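Local coordinates for cell envelope-related transcriptional attenuator domain-containing protein (Eubacterium siraeum, PDB 4OBM), which is uncharacterised but belongs to the LytR-CpsA-Psr family, whose members typically attach glycopolymers to the bacterial cell wall, a role it may share, at residues 194-197 with 198-202; 99-102 with 103-106. All blocks are in the same frame, centred on the assembly; numbering follows the deposited sequence.

Contact 1. Residues 194-197 with 198-202; sequences NFII and NFTNT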
loop_
_atom_site.group_PDB
_atom_site.type_symbol
_atom_site.label_atom_id
_atom_site.label_comp_id
_atom_site.label_asym_id
_atom_site.label_seq_id
_atom_site.Cartn_x
_atom_site.Cartn_y
_atom_site.Cartn_z
ATOM N N ASN A 194 4.414 15.735 6.533
ATOM C CA ASN A 194 5.612 16.569 6.566
ATOM C C ASN A 194 6.851 15.657 6.432
ATOM O O ASN A 194 7.775 16.003 5.690
ATOM C CB ASN A 194 5.665 17.434 7.827
ATOM C CG ASN A 194 6.892 18.311 7.939
ATOM O OD1 ASN A 194 7.801 18.025 8.722
ATOM N ND2 ASN A 194 6.950 19.397 7.164
ATOM N N PHE A 195 6.831 14.465 7.083
ATOM C CA PHE A 195 7.909 13.468 6.996
ATOM C C PHE A 195 7.985 12.837 5.570
ATOM O O PHE A 195 9.082 12.678 5.035
ATOM C CB PHE A 195 7.742 12.347 8.062
ATOM C CG PHE A 195 8.754 11.237 7.884
ATOM C CD1 PHE A 195 10.080 11.416 8.260
ATOM C CD2 PHE A 195 8.391 10.029 7.300
ATOM C CE1 PHE A 195 11.028 10.409 8.041
ATOM C CE2 PHE A 195 9.344 9.028 7.074
ATOM C CZ PHE A 195 10.644 9.212 7.485
ATOM N N ILE A 196 6.824 12.443 4.992
ATOM C CA ILE A 196 6.770 11.840 3.655
ATOM C C ILE A 196 7.398 12.788 2.602
ATOM O O ILE A 196 8.299 12.377 1.876
ATOM C CB ILE A 196 5.304 11.453 3.276
ATOM C CG1 ILE A 196 4.716 10.322 4.177
ATOM C CG2 ILE A 196 5.115 11.197 1.759
ATOM C CD1 ILE A 196 5.509 8.947 4.262
ATOM N N ILE A 197 6.933 14.045 2.553
ATOM C CA ILE A 197 7.351 15.050 1.574
ATOM C C ILE A 197 8.840 15.394 1.724
ATOM O O ILE A 197 9.521 15.563 0.704
ATOM C CB ILE A 197 6.426 16.308 1.681
ATOM C CG1 ILE A 197 5.017 15.977 1.123
ATOM C CG2 ILE A 197 7.008 17.568 0.977
ATOM C CD1 ILE A 197 3.957 17.000 1.422
ATOM N N ASN A 198 9.351 15.456 2.975
ATOM C CA ASN A 198 10.714 15.901 3.204
ATOM C C ASN A 198 11.770 14.810 3.277
ATOM O O ASN A 198 12.933 15.136 3.072
ATOM C CB ASN A 198 10.798 16.784 4.469
ATOM C CG ASN A 198 10.059 18.105 4.348
ATOM O OD1 ASN A 198 10.516 19.054 3.713
ATOM N ND2 ASN A 198 8.886 18.202 4.946
ATOM N N PHE A 199 11.431 13.554 3.581
ATOM C CA PHE A 199 12.506 12.574 3.762
ATOM C C PHE A 199 12.362 11.288 2.928
ATOM O O PHE A 199 13.265 10.447 2.950
ATOM C CB PHE A 199 12.666 12.247 5.268
ATOM C CG PHE A 199 13.156 13.459 6.040
ATOM C CD1 PHE A 199 14.503 13.804 6.043
ATOM C CD2 PHE A 199 12.256 14.309 6.682
ATOM C CE1 PHE A 199 14.945 14.948 6.714
ATOM C CE2 PHE A 199 12.701 15.456 7.347
ATOM C CZ PHE A 199 14.042 15.761 7.368
ATOM N N THR A 200 11.277 11.153 2.164
ATOM C CA THR A 200 11.123 9.977 1.329
ATOM C C THR A 200 11.264 10.374 -0.138
ATOM O O THR A 200 11.067 11.536 -0.485
ATOM C CB THR A 200 9.786 9.250 1.599
ATOM O OG1 THR A 200 8.703 9.971 1.007
ATOM C CG2 THR A 200 9.532 8.984 3.077
ATOM N N ASN A 201 11.591 9.397 -0.995
ATOM C CA ASN A 201 11.647 9.570 -2.437
ATOM C C ASN A 201 10.187 9.561 -2.931
ATOM O O ASN A 201 9.575 8.502 -3.006
ATOM C CB ASN A 201 12.489 8.452 -3.072
ATOM C CG ASN A 201 12.728 8.579 -4.561
ATOM O OD1 ASN A 201 12.036 9.296 -5.294
ATOM N ND2 ASN A 201 13.714 7.855 -5.045
ATOM N N THR A 202 9.610 10.739 -3.195
ATOM C CA THR A 202 8.201 10.808 -3.594
ATOM C C THR A 202 7.937 11.961 -4.571
ATOM O O THR A 202 8.725 12.900 -4.632
ATOM C CB THR A 202 7.291 10.909 -2.321
ATOM O OG1 THR A 202 5.921 10.917 -2.706
ATOM C CG2 THR A 202 7.592 12.135 -1.442
#

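Contact 2. Residues 99-102 with 103-106; sequences RFTK and STLT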
loop_
_atom_site.group_PDB
_atom_site.type_symbol
_atom_site.label_atom_id
_atom_site.label_comp_id
_atom_site.label_asym_id
_atom_site.label_seq_id
_atom_site.Cartn_x
_atom_site.Cartn_y
_atom_site.Cartn_z
ATOM N N ARG A 99 8.661 5.940 -2.540
ATOM C CA ARG A 99 9.642 4.865 -2.431
ATOM C C ARG A 99 10.279 4.988 -1.075
ATOM O O ARG A 99 10.985 5.966 -0.803
ATOM C CB ARG A 99 10.702 4.866 -3.553
ATOM C CG ARG A 99 11.809 3.826 -3.287
ATOM C CD ARG A 99 13.025 4.021 -4.163
ATOM N NE ARG A 99 12.651 3.863 -5.560
ATOM C CZ ARG A 99 13.498 3.753 -6.568
ATOM N NH1 ARG A 99 14.812 3.768 -6.348
ATOM N NH2 ARG A 99 13.047 3.622 -7.802
ATOM N N PHE A 100 9.987 4.018 -0.208
ATOM C CA PHE A 100 10.550 3.959 1.131
ATOM C C PHE A 100 11.874 3.256 1.088
ATOM O O PHE A 100 12.136 2.516 0.148
ATOM C CB PHE A 100 9.606 3.191 2.084
ATOM C CG PHE A 100 8.327 3.905 2.433
ATOM C CD1 PHE A 100 8.308 4.895 3.411
ATOM C CD2 PHE A 100 7.129 3.563 1.810
ATOM C CE1 PHE A 100 7.125 5.564 3.726
ATOM C CE2 PHE A 100 5.944 4.228 2.132
ATOM C CZ PHE A 100 5.949 5.219 3.091
ATOM N N THR A 101 12.694 3.454 2.123
ATOM C CA THR A 101 13.918 2.687 2.329
ATOM C C THR A 101 13.745 1.959 3.665
ATOM O O THR A 101 12.764 2.230 4.382
ATOM C CB THR A 101 15.156 3.570 2.306
ATOM O OG1 THR A 101 15.083 4.422 3.450
ATOM C CG2 THR A 101 15.314 4.365 0.980
ATOM N N LYS A 102 14.706 1.095 4.053
ATOM C CA LYS A 102 14.592 0.439 5.364
ATOM C C LYS A 102 14.461 1.509 6.449
ATOM O O LYS A 102 13.597 1.411 7.321
ATOM C CB LYS A 102 15.790 -0.492 5.642
ATOM C CG LYS A 102 15.880 -0.982 7.077
ATOM C CD LYS A 102 16.972 -1.971 7.256
ATOM C CE LYS A 102 17.069 -2.409 8.705
ATOM N NZ LYS A 102 18.018 -3.542 8.864
ATOM N N SER A 103 15.287 2.560 6.322
ATOM C CA SER A 103 15.380 3.689 7.233
ATOM C C SER A 103 14.083 4.538 7.292
ATOM O O SER A 103 13.585 4.789 8.390
ATOM C CB SER A 103 16.568 4.565 6.838
ATOM O OG SER A 103 16.734 5.643 7.740
ATOM N N THR A 104 13.555 4.987 6.131
ATOM C CA THR A 104 12.381 5.870 6.124
ATOM C C THR A 104 11.085 5.123 6.527
ATOM O O THR A 104 10.290 5.697 7.279
ATOM C CB THR A 104 12.240 6.668 4.813
ATOM O OG1 THR A 104 11.916 5.811 3.724
ATOM C CG2 THR A 104 13.483 7.489 4.495
ATOM N N LEU A 105 10.897 3.857 6.100
ATOM C CA LEU A 105 9.723 3.062 6.493
ATOM C C LEU A 105 9.713 2.778 8.027
ATOM O O LEU A 105 8.654 2.838 8.645
ATOM C CB LEU A 105 9.644 1.730 5.705
ATOM C CG LEU A 105 8.302 0.948 5.819
ATOM C CD1 LEU A 105 7.049 1.886 5.728
ATOM C CD2 LEU A 105 8.212 -0.160 4.787
ATOM N N THR A 106 10.887 2.471 8.623
ATOM C CA THR A 106 11.004 2.186 10.057
ATOM C C THR A 106 10.690 3.463 10.844
ATOM O O THR A 106 9.984 3.409 11.858
ATOM C CB THR A 106 12.401 1.629 10.374
ATOM O OG1 THR A 106 12.664 0.514 9.510
ATOM C CG2 THR A 106 12.560 1.220 11.835
HETATM O O HOH W 1 12.465 6.915 1.209
#

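Contact 1. Residues 194-197 with 198-202
At the C-terminal end of helix 186-199, T200 closes the last turn back onto I196, and the chain then leaves the helix for the short edge strand 201-202. T200 OG1 donates to I196 O over 2.6 Å, while T200 N reaches the same I196 O from the opposite face of its carbonyl plane at 3.2 Å. The hydroxyl is placed for this by a first torsion of 75°, which sets OG1 between the backbone N and the carbonyl carbon, within reach of I196 O one turn back. A valine here would probably leave I196 O with the backbone N-H as its one donor from T200 and make the turn out of the helix less firmly fixed. T202 folds back over the same carbonyl, CG2 lying 3.4 Å from I196 O, while its hydroxyl bonds Y97 O and I204 N.

Two residues earlier an asparagine grips a carbonyl in a similar way. N198 bends its short side chain back so that ND2, at 2.6 Å, and its own backbone N share N194 O; the acceptor lies near the plane of the N198 amide. Apolar contact comes from the two phenylalanines: F195 CE1 packs 3.7 Å from F199 CB, and the two rings, 21° from parallel with centroids 6.0 Å apart, slide past each other with scarcely any overlap. F195 is buried against T104, E107 and M111 of helix 102-112, where a large aromatic fits, and its CE2 also meets T200 CG2 at 4.0 Å. Threonine thus serves both sides of its place, methyl to the aromatic and hydroxyl to the carbonyl. N194 O and I196 O are each held by two donors from one residue, which probably fixes the side-chain rotation of N198 and T200.

Contact 2. Residues 99-102 with 103-106
A capping box joins T101 and T104 at the N-terminus of helix 102-112, each hydroxyl accepting from the other's backbone N-H. T104 N points at T101 OG1 across 3.1 Å with an N-H...O angle of 170°, and T101 N meets T104 OG1 at 3.0 Å, almost as straight. Threonine suits both places because its hydroxyl, on a short side chain, can reach a nearby backbone N-H; at T104 a first torsion of 68° sets OG1 between its own backbone N and carbonyl carbon, within reach of T101 N. A water placed 2.7 Å from R99 O, to which it donates, also hydrogen-bonds T104 OG1, linking the cap to the backbone of R99.

The box sits where strand 94-100 of the central sheet turns into the helix, and the first helical bond, L105 N to T101 O, follows directly. One residue on, K102 O takes two donors from T106, the backbone N and OG1, which approach from opposite faces of the carbonyl plane; the hydroxyl bond is the shorter at 2.5 Å. The extended side chain of K102 touches Y149 of helix 145-152.

Beneath the polar cap, F100 and L105 make the buried side of the turn. L105 CD1 stands over the centre of the F100 ring, 4.0 Å from its centroid, in a CH-pi contact, while T104 OG1 lies at the ring's edge.

Contact 2 comes first along the chain, where strand 94-100 passes into helix 102-112; contact 1 follows much later, where helix 186-199 passes into strand 201-202. Their centres lie 10 Å apart, and strands 94-100 and 201-202 are antiparallel neighbours in the mixed sheet, joined by a probable hydrogen bond from R99 N to N201 O. Two junctions of opposite sense, strand to helix and helix to strand, thus sit side by side, with I196 packed on the F100 ring between them. Side chains of both contacts, I196 and F100, lie about 4 Å from a bound pentaethylene glycol, probably from the crystallisation liquor but consistent with an apolar pocket bordered by both.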